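PDB 6DY3: N-acylethanolamine-hydrolyzing acid amidase subunit beta from Caenorhabditis elegans, which probably degrades bioactive fatty acid amides such as N-palmitoylethanolamine to ethanolamine and free fatty acids, working as the catalytic beta subunit of an alpha-beta heterodimer. Local coordinates for residues Arg97-Leu100 with Glu101-Thr105; Thr107-Val110 with Asp111-Arg115. All coordinates share one frame; numbering follows the deposited sequence.

Contact 1 (Arg97-Leu100 with Glu101-Thr105); sequences RDVL and ENQAT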
loop_
_atom_site.group_PDB
_atom_site.type_symbol
_atom_site.label_atom_id
_atom_site.label_comp_id
_atom_site.label_asym_id
_atom_site.label_seq_id
_atom_site.Cartn_x
_atom_site.Cartn_y
_atom_site.Cartn_z
ATOM N N ARG B 97 4.153 -8.014 1.522
ATOM C CA ARG B 97 5.197 -8.461 0.607
ATOM C C ARG B 97 5.389 -9.966 0.697
ATOM O O ARG B 97 5.610 -10.634 -0.317
ATOM C CB ARG B 97 6.505 -7.731 0.907
ATOM C CG ARG B 97 7.667 -8.164 0.035
ATOM C CD ARG B 97 8.924 -7.398 0.386
ATOM N NE ARG B 97 10.118 -7.998 -0.202
ATOM C CZ ARG B 97 11.358 -7.570 0.024
ATOM N NH1 ARG B 97 11.571 -6.536 0.831
ATOM N NH2 ARG B 97 12.389 -8.181 -0.555
ATOM N N ASP B 98 5.308 -10.518 1.908
ATOM C CA ASP B 98 5.460 -11.958 2.078
ATOM C C ASP B 98 4.345 -12.714 1.371
ATOM O O ASP B 98 4.567 -13.803 0.833
ATOM C CB ASP B 98 5.487 -12.301 3.566
ATOM C CG ASP B 98 5.676 -13.781 3.821
ATOM O OD1 ASP B 98 6.829 -14.259 3.735
ATOM O OD2 ASP B 98 4.672 -14.464 4.116
ATOM N N VAL B 99 3.132 -12.162 1.375
ATOM C CA VAL B 99 2.035 -12.802 0.656
ATOM C C VAL B 99 2.290 -12.762 -0.845
ATOM O O VAL B 99 2.067 -13.753 -1.553
ATOM C CB VAL B 99 0.694 -12.138 1.026
ATOM C CG1 VAL B 99 -0.443 -12.669 0.147
ATOM C CG2 VAL B 99 0.377 -12.366 2.491
ATOM N N LEU B 100 2.759 -11.620 -1.356
ATOM C CA LEU B 100 3.062 -11.514 -2.780
ATOM C C LEU B 100 4.144 -12.499 -3.197
ATOM O O LEU B 100 4.170 -12.937 -4.351
ATOM C CB LEU B 100 3.501 -10.087 -3.126
ATOM C CG LEU B 100 2.412 -9.015 -3.157
ATOM C CD1 LEU B 100 3.030 -7.626 -3.284
ATOM C CD2 LEU B 100 1.438 -9.276 -4.293
ATOM N N GLU B 101 5.034 -12.862 -2.277
ATOM C CA GLU B 101 6.158 -13.725 -2.605
ATOM C C GLU B 101 5.828 -15.208 -2.499
ATOM O O GLU B 101 6.390 -16.004 -3.256
ATOM C CB GLU B 101 7.345 -13.403 -1.693
ATOM C CG GLU B 101 8.644 -14.089 -2.094
ATOM C CD GLU B 101 9.858 -13.498 -1.398
ATOM O OE1 GLU B 101 10.073 -12.272 -1.501
ATOM O OE2 GLU B 101 10.601 -14.259 -0.750
ATOM N N ASN B 102 4.920 -15.597 -1.597
ATOM C CA ASN B 102 4.666 -17.001 -1.299
ATOM C C ASN B 102 3.261 -17.486 -1.637
ATOM O O ASN B 102 3.017 -18.695 -1.564
ATOM C CB ASN B 102 4.935 -17.275 0.190
ATOM C CG ASN B 102 6.356 -16.944 0.592
ATOM O OD1 ASN B 102 7.304 -17.256 -0.129
ATOM N ND2 ASN B 102 6.509 -16.270 1.725
ATOM N N GLN B 103 2.329 -16.603 -1.981
ATOM C CA GLN B 103 0.980 -16.998 -2.371
ATOM C C GLN B 103 0.813 -16.738 -3.863
ATOM O O GLN B 103 0.926 -15.593 -4.315
ATOM C CB GLN B 103 -0.070 -16.247 -1.551
ATOM C CG GLN B 103 0.093 -16.416 -0.042
ATOM C CD GLN B 103 0.066 -17.874 0.411
ATOM O OE1 GLN B 103 -0.673 -18.699 -0.123
ATOM N NE2 GLN B 103 0.887 -18.194 1.398
ATOM N N ALA B 104 0.553 -17.801 -4.623
ATOM C CA ALA B 104 0.602 -17.731 -6.079
ATOM C C ALA B 104 -0.724 -17.349 -6.726
ATOM O O ALA B 104 -0.717 -16.787 -7.828
ATOM C CB ALA B 104 1.062 -19.075 -6.645
ATOM N N THR B 105 -1.857 -17.637 -6.090
ATOM C CA THR B 105 -3.158 -17.409 -6.701
ATOM C C THR B 105 -3.986 -16.437 -5.869
ATOM O O THR B 105 -3.754 -16.243 -4.672
ATOM C CB THR B 105 -3.930 -18.726 -6.879
ATOM O OG1 THR B 105 -4.153 -19.335 -5.601
ATOM C CG2 THR B 105 -3.150 -19.681 -7.763
#

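Contact 2 (Thr107-Val110 with Asp111-Arg115); sequences TEAV and DAFSR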
loop_
_atom_site.group_PDB
_atom_site.type_symbol
_atom_site.label_atom_id
_atom_site.label_comp_id
_atom_site.label_asym_id
_atom_site.label_seq_id
_atom_site.Cartn_x
_atom_site.Cartn_y
_atom_site.Cartn_z
ATOM N N THR B 107 -6.988 -16.805 -4.783
ATOM C CA THR B 107 -7.632 -17.486 -3.666
ATOM C C THR B 107 -6.658 -17.705 -2.516
ATOM O O THR B 107 -7.036 -17.605 -1.344
ATOM C CB THR B 107 -8.217 -18.817 -4.134
ATOM O OG1 THR B 107 -9.049 -18.593 -5.278
ATOM C CG2 THR B 107 -9.046 -19.456 -3.025
ATOM N N GLU B 108 -5.400 -18.026 -2.830
ATOM C CA GLU B 108 -4.408 -18.216 -1.778
ATOM C C GLU B 108 -4.116 -16.907 -1.057
ATOM O O GLU B 108 -3.983 -16.883 0.173
ATOM C CB GLU B 108 -3.125 -18.802 -2.364
ATOM C CG GLU B 108 -3.216 -20.277 -2.700
ATOM C CD GLU B 108 -1.996 -20.791 -3.446
ATOM O OE1 GLU B 108 -1.464 -20.063 -4.310
ATOM O OE2 GLU B 108 -1.562 -21.923 -3.155
ATOM N N ALA B 109 -4.025 -15.806 -1.803
ATOM C CA ALA B 109 -3.735 -14.518 -1.186
ATOM C C ALA B 109 -4.888 -14.055 -0.303
ATOM O O ALA B 109 -4.661 -13.524 0.790
ATOM C CB ALA B 109 -3.432 -13.479 -2.265
ATOM N N VAL B 110 -6.130 -14.246 -0.757
ATOM C CA VAL B 110 -7.281 -13.805 0.027
ATOM C C VAL B 110 -7.342 -14.542 1.359
ATOM O O VAL B 110 -7.644 -13.947 2.401
ATOM C CB VAL B 110 -8.579 -13.991 -0.783
ATOM C CG1 VAL B 110 -9.805 -13.686 0.076
ATOM C CG2 VAL B 110 -8.569 -13.099 -2.014
ATOM N N ASP B 111 -7.059 -15.842 1.355
ATOM C CA ASP B 111 -7.097 -16.589 2.607
ATOM C C ASP B 111 -5.984 -16.149 3.551
ATOM O O ASP B 111 -6.203 -16.029 4.762
ATOM C CB ASP B 111 -7.008 -18.088 2.323
ATOM C CG ASP B 111 -8.280 -18.635 1.697
ATOM O OD1 ASP B 111 -9.363 -18.079 1.981
ATOM O OD2 ASP B 111 -8.200 -19.613 0.922
ATOM N N ALA B 112 -4.794 -15.874 3.011
ATOM C CA ALA B 112 -3.687 -15.418 3.845
ATOM C C ALA B 112 -4.032 -14.108 4.539
ATOM O O ALA B 112 -3.725 -13.925 5.723
ATOM C CB ALA B 112 -2.425 -15.265 3.000
ATOM N N PHE B 113 -4.674 -13.187 3.818
ATOM C CA PHE B 113 -5.083 -11.908 4.382
ATOM C C PHE B 113 -6.261 -12.038 5.341
ATOM O O PHE B 113 -6.540 -11.087 6.078
ATOM C CB PHE B 113 -5.453 -10.925 3.258
ATOM C CG PHE B 113 -4.285 -10.495 2.396
ATOM C CD1 PHE B 113 -3.070 -10.147 2.959
ATOM C CD2 PHE B 113 -4.412 -10.438 1.017
ATOM C CE1 PHE B 113 -2.008 -9.751 2.170
ATOM C CE2 PHE B 113 -3.349 -10.045 0.224
ATOM C CZ PHE B 113 -2.148 -9.700 0.805
ATOM N N SER B 114 -6.964 -13.171 5.339
ATOM C CA SER B 114 -8.147 -13.369 6.169
ATOM C C SER B 114 -7.881 -14.167 7.439
ATOM O O SER B 114 -8.819 -14.407 8.205
ATOM C CB SER B 114 -9.238 -14.074 5.361
ATOM O OG SER B 114 -9.519 -13.361 4.173
ATOM N N ARG B 115 -6.645 -14.598 7.681
ATOM C CA ARG B 115 -6.372 -15.429 8.844
ATOM C C ARG B 115 -6.681 -14.674 10.131
ATOM O O ARG B 115 -6.414 -13.475 10.249
ATOM C CB ARG B 115 -4.914 -15.887 8.843
ATOM C CG ARG B 115 -4.616 -17.008 7.866
ATOM C CD ARG B 115 -3.267 -17.651 8.175
ATOM N NE ARG B 115 -2.153 -16.719 7.973
ATOM C CZ ARG B 115 -1.318 -16.738 6.932
ATOM N NH1 ARG B 115 -1.437 -17.653 5.970
ATOM N NH2 ARG B 115 -0.345 -15.837 6.854
#

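Contact 1 (Arg97-Leu100 with Glu101-Thr105)
Gln103 N donates to Val99 O at 2.9 Å with an N-H...O angle of 150°, the straightest backbone bond within this last turn of helix 92-102. One residue earlier Asn102 N reaches Asp98 O at 3.0 Å, while the 3.0 Å link from Glu101 N to Arg97 O is bent and weak. Weak bonds also run from Glu101 N to Asp98 O and from Asn102 N to Val99 O, which gives Asp98 O and Val99 O two donors each near the helix end. Gln103 is the first residue to leave helical backbone angles.

On the side-chain level, Asp98 and Asn102 meet one turn apart, carboxylate and amide planes 71° apart. ND2 of Asn102 lies 2.9 Å from OD1 of Asp98, but the poor angle gives a polar proximity and not a hydrogen bond. Arg97 and Glu101 do not pair directly either: NE and OE1 are 4.5 Å apart, and the hydroxyl of Tyr44 is hydrogen-bonded to both atoms. The Arg97 guanidinium is also tied to Asn53 O and forms a salt bridge with Glu77 of the alpha subunit, joining this helix to the partner chain.

The apolar part of the contact is Val99 on Gln103. With CG1 anti to its backbone N (chi1 173°), Val99 sets that methyl 3.8 Å from CG of Gln103. Around this turn, Val99 and Leu100 both rest on Tyr64 of strand 64-70, Leu100 also on Val66, and Val99 also touches Ala109, Ala112 and Phe113 of helix 106-113.

Contact 2 (Thr107-Val110 with Asp111-Arg115)
Asp111 N donates to Thr107 O at 3.2 Å and 160°, a nearly straight i-to-i-4 bond of helix 106-113. The side chains of the two residues lie alongside each other, pointing the same way. Asp111 carries CG beside its own backbone N (chi1 -71°), bringing OD2 within 3.2 Å of Thr107 O, two acceptors that cannot bond each other, with the Thr107 methyl CG2 alongside.

Ala112 N follows with a 3.1 Å bond to Glu108 O, and its methyl is buried against the carbonyls of the preceding turn, CB lying 3.6 Å from Ala109 O. Phe113 N reaches Ala109 O at 3.0 Å, and ring atom CE2 touches the Ala109 methyl CB at 4.2 Å. The ring continues outward to Phe95 and Ile96 of helix 92-102 and to Ile124, Val126 and Ile137 of the antiparallel sheet, as expected of a helix layered on a sheet in an Ntn-hydrolase fold; Val110 adds contacts with Val126, Val135 and Ile137.

At Ser114 the side chain turns back on the helix: OG donates to Val110 O at 2.6 Å, approaching 32° out of the carbonyl plane. An alanine here would remove that hydroxyl and is likely to leave Val110 O without its side-chain donor.

Arg115 folds back, one guanidinium face 3.8 Å from Ala112 O, which sits over its centre. Arg139 NH1 of strand 134-139 hydrogen-bonds both Phe113 O and Arg115 O, tying the departing chain to the sheet.

In the fold
Contact 1 comes first along the chain, at the end of helix 92-102, and contact 2 follows on helix 106-113, their centres 10 Å apart. Between the helices runs a short turn in which Thr105 N-caps the second helix and Glu108 OE1 makes weak bonds to the backbone N of Ala104 and Thr105. The helices meet partly through Val99, whose CG1 lies 3.5 Å from CZ of Phe113 and 3.9 Å from CB of Ala109, and Gln103 adds packing against Glu108 and Ala109. Both rest on the seven-stranded antiparallel sheet, contact 1 on strand 64-70 and contact 2 on strands 122-127 and 134-139, so the pair spans neighbouring strands. Of the two contacts, the first alone touches the alpha subunit.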